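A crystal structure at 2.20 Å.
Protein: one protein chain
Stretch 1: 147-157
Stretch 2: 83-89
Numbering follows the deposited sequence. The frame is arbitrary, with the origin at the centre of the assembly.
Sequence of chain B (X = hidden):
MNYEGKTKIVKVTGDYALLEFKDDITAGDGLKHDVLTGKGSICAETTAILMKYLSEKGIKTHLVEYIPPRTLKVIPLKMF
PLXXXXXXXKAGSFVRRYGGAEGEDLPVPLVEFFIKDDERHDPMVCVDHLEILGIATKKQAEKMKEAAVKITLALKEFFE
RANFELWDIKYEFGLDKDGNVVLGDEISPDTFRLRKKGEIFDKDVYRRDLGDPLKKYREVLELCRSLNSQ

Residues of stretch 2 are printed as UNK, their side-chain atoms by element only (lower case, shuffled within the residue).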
ATOM      1  N   ALA B 147       7.084 -14.168   9.989  1.00 23.83           N
ATOM      2  CA  ALA B 147       7.361 -13.965  11.389  1.00 23.15           C
ATOM      3  C   ALA B 147       6.179 -13.220  12.018  1.00 22.79           C
ATOM      4  O   ALA B 147       5.617 -13.659  13.032  1.00 22.78           O
ATOM      5  CB  ALA B 147       8.645 -13.175  11.540  1.00 22.64           C
ATOM      6  N   ALA B 148       5.795 -12.101  11.408  1.00 22.30           N
ATOM      7  CA  ALA B 148       4.685 -11.298  11.913  1.00 22.14           C
ATOM      8  C   ALA B 148       3.441 -12.133  12.217  1.00 22.46           C
ATOM      9  O   ALA B 148       2.890 -12.041  13.320  1.00 22.15           O
ATOM     10  CB  ALA B 148       4.346 -10.198  10.926  1.00 21.50           C
ATOM     11  N   VAL B 149       2.982 -12.933  11.250  1.00 22.36           N
ATOM     12  CA  VAL B 149       1.807 -13.774  11.473  1.00 22.28           C
ATOM     13  C   VAL B 149       2.074 -14.822  12.563  1.00 22.56           C
ATOM     14  O   VAL B 149       1.259 -15.011  13.467  1.00 22.47           O
ATOM     15  CB  VAL B 149       1.360 -14.463  10.162  1.00 22.39           C
ATOM     16  CG1 VAL B 149       0.332 -15.558  10.452  1.00 21.44           C
ATOM     17  CG2 VAL B 149       0.745 -13.422   9.234  1.00 21.89           C
ATOM     18  N   LYS B 150       3.212 -15.500  12.487  1.00 22.53           N
ATOM     19  CA  LYS B 150       3.559 -16.493  13.502  1.00 22.78           C
ATOM     20  C   LYS B 150       3.409 -15.863  14.893  1.00 21.76           C
ATOM     21  O   LYS B 150       2.683 -16.366  15.752  1.00 21.81           O
ATOM     22  CB  LYS B 150       5.007 -16.940  13.313  1.00 23.82           C
ATOM     23  CG  LYS B 150       5.493 -17.956  14.341  1.00 25.02           C
ATOM     24  CD  LYS B 150       5.473 -19.362  13.780  1.00 26.17           C
ATOM     25  CE  LYS B 150       6.304 -19.407  12.514  1.00 26.70           C
ATOM     26  NZ  LYS B 150       7.607 -18.717  12.766  1.00 27.69           N
ATOM     27  N   ILE B 151       4.113 -14.759  15.099  1.00 20.60           N
ATOM     28  CA  ILE B 151       4.084 -14.045  16.367  1.00 19.88           C
ATOM     29  C   ILE B 151       2.667 -13.633  16.730  1.00 19.16           C
ATOM     30  O   ILE B 151       2.237 -13.787  17.867  1.00 18.70           O
ATOM     31  CB  ILE B 151       4.956 -12.773  16.295  1.00 19.36           C
ATOM     32  CG1 ILE B 151       6.427 -13.150  16.166  1.00 19.12           C
ATOM     33  CG2 ILE B 151       4.750 -11.914  17.537  1.00 18.96           C
ATOM     34  CD1 ILE B 151       7.320 -11.958  15.854  1.00 18.64           C
ATOM     35  N   THR B 152       1.947 -13.107  15.752  1.00 18.97           N
ATOM     36  CA  THR B 152       0.584 -12.648  15.960  1.00 19.04           C
ATOM     37  C   THR B 152      -0.310 -13.765  16.452  1.00 19.78           C
ATOM     38  O   THR B 152      -1.088 -13.570  17.386  1.00 19.82           O
ATOM     39  CB  THR B 152       0.020 -12.054  14.666  1.00 18.65           C
ATOM     40  OG1 THR B 152       0.874 -10.989  14.246  1.00 18.63           O
ATOM     41  CG2 THR B 152      -1.380 -11.515  14.878  1.00 17.98           C
ATOM     42  N   LEU B 153      -0.209 -14.936  15.832  1.00 20.28           N
ATOM     43  CA  LEU B 153      -1.011 -16.070  16.265  1.00 21.51           C
ATOM     44  C   LEU B 153      -0.558 -16.564  17.655  1.00 21.31           C
ATOM     45  O   LEU B 153      -1.384 -16.853  18.522  1.00 21.34           O
ATOM     46  CB  LEU B 153      -0.926 -17.196  15.222  1.00 22.58           C
ATOM     47  CG  LEU B 153      -2.021 -17.223  14.136  1.00 23.58           C
ATOM     48  CD1 LEU B 153      -2.806 -15.892  14.085  1.00 24.26           C
ATOM     49  CD2 LEU B 153      -1.372 -17.530  12.789  1.00 23.84           C
ATOM     50  N   ALA B 154       0.748 -16.647  17.869  1.00 21.07           N
ATOM     51  CA  ALA B 154       1.266 -17.081  19.167  1.00 21.01           C
ATOM     52  C   ALA B 154       0.754 -16.161  20.266  1.00 21.35           C
ATOM     53  O   ALA B 154       0.376 -16.626  21.344  1.00 21.66           O
ATOM     54  CB  ALA B 154       2.777 -17.063  19.158  1.00 20.38           C
ATOM     55  N   LEU B 155       0.743 -14.854  19.992  1.00 21.35           N
ATOM     56  CA  LEU B 155       0.280 -13.863  20.965  1.00 21.47           C
ATOM     57  C   LEU B 155      -1.226 -13.931  21.127  1.00 22.19           C
ATOM     58  O   LEU B 155      -1.763 -13.713  22.219  1.00 21.83           O
ATOM     59  CB  LEU B 155       0.685 -12.447  20.537  1.00 20.59           C
ATOM     60  CG  LEU B 155       2.145 -12.065  20.727  1.00 19.50           C
ATOM     61  CD1 LEU B 155       2.360 -10.612  20.319  1.00 19.20           C
ATOM     62  CD2 LEU B 155       2.513 -12.268  22.194  1.00 19.80           C
ATOM     63  N   LYS B 156      -1.908 -14.222  20.030  1.00 23.11           N
ATOM     64  CA  LYS B 156      -3.357 -14.341  20.056  1.00 24.57           C
ATOM     65  C   LYS B 156      -3.778 -15.476  20.998  1.00 25.63           C
ATOM     66  O   LYS B 156      -4.739 -15.346  21.756  1.00 25.88           O
ATOM     67  CB  LYS B 156      -3.873 -14.621  18.645  1.00 24.50           C
ATOM     68  CG  LYS B 156      -5.292 -15.181  18.614  1.00 24.93           C
ATOM     69  CD  LYS B 156      -5.677 -15.701  17.238  1.00 25.00           C
ATOM     70  CE  LYS B 156      -7.006 -16.432  17.312  1.00 25.10           C
ATOM     71  NZ  LYS B 156      -6.919 -17.515  18.345  1.00 26.00           N
ATOM     72  N   GLU B 157      -3.060 -16.589  20.941  1.00 26.94           N
ATOM     73  CA  GLU B 157      -3.373 -17.743  21.786  1.00 28.68           C
ATOM     74  C   GLU B 157      -3.022 -17.448  23.238  1.00 28.96           C
ATOM     75  O   GLU B 157      -3.626 -17.989  24.175  1.00 29.05           O
ATOM     76  CB  GLU B 157      -2.602 -18.968  21.286  1.00 29.39           C
ATOM     77  CG  GLU B 157      -2.875 -19.254  19.823  1.00 31.60           C
ATOM     78  CD  GLU B 157      -1.793 -20.101  19.173  1.00 33.08           C
ATOM     79  OE1 GLU B 157      -0.595 -19.778  19.360  1.00 34.20           O
ATOM     80  OE2 GLU B 157      -2.137 -21.079  18.467  1.00 33.63           O
ATOM     81  N   UNK B  83       7.231  -0.562   9.531  1.00 20.38           N
ATOM     82  CA  UNK B  83       6.258  -0.869  10.567  1.00 19.19           C
ATOM     83  C   UNK B  83       5.394  -1.945   9.915  1.00 18.19           C
ATOM     84  O   UNK B  83       4.765  -1.703   8.901  1.00 17.49           O
ATOM     85  o   UNK B  83       5.784   3.650  12.384  1.00 24.69           O
ATOM     86  c   UNK B  83       6.189   1.371  11.765  1.00 21.87           C
ATOM     87  c   UNK B  83       5.429   0.365  10.920  1.00 19.84           C
ATOM     88  o   UNK B  83       4.135   2.229  12.660  1.00 24.06           O
ATOM     89  c   UNK B  83       5.304   2.495  12.301  1.00 23.38           C
ATOM     90  N   UNK B  84       5.404  -3.149  10.471  1.00 17.73           N
ATOM     91  CA  UNK B  84       4.642  -4.255   9.914  1.00 17.25           C
ATOM     92  C   UNK B  84       3.415  -4.474  10.793  1.00 17.61           C
ATOM     93  O   UNK B  84       3.534  -4.819  11.973  1.00 17.85           O
ATOM     94  c   UNK B  84       5.479  -5.561   9.886  1.00 17.01           C
ATOM     95  c   UNK B  84       4.752  -6.617   9.050  1.00 16.66           C
ATOM     96  c   UNK B  84       6.878  -5.290   9.346  1.00 15.95           C
ATOM     97  N   UNK B  85       2.238  -4.302  10.204  1.00 17.12           N
ATOM     98  CA  UNK B  85       1.001  -4.443  10.936  1.00 16.50           C
ATOM     99  C   UNK B  85       0.233  -5.692  10.543  1.00 16.76           C
ATOM    100  O   UNK B  85       0.081  -5.996   9.353  1.00 16.07           O
ATOM    101  c   UNK B  85       0.843  -1.946  11.104  1.00 16.35           C
ATOM    102  c   UNK B  85      -1.212  -3.352  11.440  1.00 17.12           C
ATOM    103  c   UNK B  85       0.105  -3.214  10.686  1.00 17.04           C
ATOM    104  N   UNK B  86      -0.241  -6.425  11.547  1.00 16.60           N
ATOM    105  CA  UNK B  86      -1.035  -7.606  11.288  1.00 17.20           C
ATOM    106  C   UNK B  86      -2.425  -7.319  11.833  1.00 18.04           C
ATOM    107  O   UNK B  86      -2.581  -6.880  12.988  1.00 18.49           O
ATOM    108  c   UNK B  86       0.955  -9.109  11.483  1.00 17.05           C
ATOM    109  c   UNK B  86      -0.460  -8.852  11.975  1.00 17.10           C
ATOM    110  c   UNK B  86      -1.331 -10.057  11.665  1.00 17.12           C
ATOM    111  N   UNK B  87      -3.442  -7.537  11.009  1.00 18.57           N
ATOM    112  CA  UNK B  87      -4.798  -7.294  11.459  1.00 19.31           C
ATOM    113  C   UNK B  87      -5.559  -8.600  11.522  1.00 20.08           C
ATOM    114  O   UNK B  87      -5.486  -9.412  10.604  1.00 19.76           O
ATOM    115  c   UNK B  87      -5.473  -4.119   9.357  1.00 20.49           C
ATOM    116  c   UNK B  87      -4.606  -1.880   9.934  1.00 20.53           C
ATOM    117  n   UNK B  87      -4.666  -2.928   9.119  1.00 20.57           N
ATOM    118  c   UNK B  87      -5.514  -6.331  10.510  1.00 19.98           C
ATOM    119  c   UNK B  87      -4.871  -4.956  10.451  1.00 19.99           C
ATOM    120  n   UNK B  87      -3.821  -0.852   9.631  1.00 20.04           N
ATOM    121  n   UNK B  87      -5.318  -1.863  11.051  1.00 20.38           N
ATOM    122  N   UNK B  88      -6.271  -8.792  12.630  1.00 20.43           N
ATOM    123  CA  UNK B  88      -7.081  -9.969  12.851  1.00 21.36           C
ATOM    124  C   UNK B  88      -8.534  -9.523  12.786  1.00 22.04           C
ATOM    125  O   UNK B  88      -9.422 -10.301  12.441  1.00 22.11           O
ATOM    126  c   UNK B  88      -6.782 -10.555  14.236  1.00 21.54           C
ATOM    127  c   UNK B  88      -5.373 -11.920  15.766  1.00 21.26           C
ATOM    128  c   UNK B  88      -5.871 -11.783  14.339  1.00 21.15           C
ATOM    129  c   UNK B  88      -4.726 -11.673  13.384  1.00 21.28           C
ATOM    130  N   UNK B  89      -8.766  -8.262  13.125  1.00 22.79           N
ATOM    131  CA  UNK B  89     -10.103  -7.695  13.108  1.00 23.96           C
ATOM    132  C   UNK B  89     -10.046  -6.311  12.499  1.00 24.60           C
ATOM    133  O   UNK B  89      -9.033  -5.619  12.608  1.00 24.40           O
ATOM    134  c   UNK B  89     -11.768 -10.116  17.270  1.00 27.37           C
ATOM    135  c   UNK B  89     -10.680  -7.605  14.519  1.00 24.50           C
ATOM    136  c   UNK B  89     -10.861  -8.952  15.220  1.00 25.58           C
ATOM    137  n   UNK B  89     -12.191 -11.283  16.446  1.00 27.80           N
ATOM    138  c   UNK B  89     -11.698  -8.806  16.480  1.00 26.44           C
TER

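Position 83 carries five side-chain atoms, three carbons in a row with two oxygens on the third. It lies beyond reach of the helix, and the terminal carboxylate with only two carbons before it makes this Glu83.

Position 84 has three carbons, one bonded to CA and carrying the other two. It points toward the helix and meets Ala148. That fork at CB, with no further atom, is valine. CG1 of Val84 lies 4.1 Å from CB of Ala148, an apolar contact.

Position 85 repeats the same three-carbon fork, but its CA-to-CB bond points away and nothing on the helix is touched. It is Val85, facing the other side of the strand in step with the alternation of the strand.

Position 86 is again three carbons forked at CB, now directed toward the helix and buried. A single branch carbon meets both Ala148 and Thr152. The fork names it Val86; the atom making both approaches is CG2. CG2 of Val86 lies 3.6 Å from CB of Ala148 and 3.3 Å from OG1 of Thr152. CA of Val86 is 6.8 Å from CA of Val149, the closest CA pair across the two stretches.

Position 87 shows three carbons, a nitrogen, then a carbon bearing two more nitrogens: a guanidinium, hence Arg87. It points away, and its polar end is hydrogen-bonded elsewhere in the structure.

Position 88 has four carbons forked at the second. It sits where the chain turns a corner, yet still points toward the helix, where it meets Thr152 and the aliphatic part of Lys156. The fork makes it leucine. CD1 of Leu88 is 3.7 Å from CG2 of Thr152, and CD2 of Leu88 is 4.1 Å from CD of Lys156.

Position 89 is four carbons in a row ending in nitrogen, Lys89, and it makes no contact with the helix.

The rule is periodicity matched to periodicity. Every second residue of the strand, 84, 86 and 88, meets helix residues four apart, Ala148, Thr152 and Lys156, one turn after another along the same face. The axes approach to 8.8 Å and cross at -48°, and the contact buries 282 Å² in all. No hydrogen bond joins the two stretches; packing does the work. Thr152 sits against Val86 and Leu88 with its OG1 donating a very short hydrogen bond of 2.5 Å to O of Ala148, and OG1 is also hydrogen-bonded elsewhere in the structure; its CG2 faces Leu88.

Stretch 2, residues 83-89: EVVVRLK
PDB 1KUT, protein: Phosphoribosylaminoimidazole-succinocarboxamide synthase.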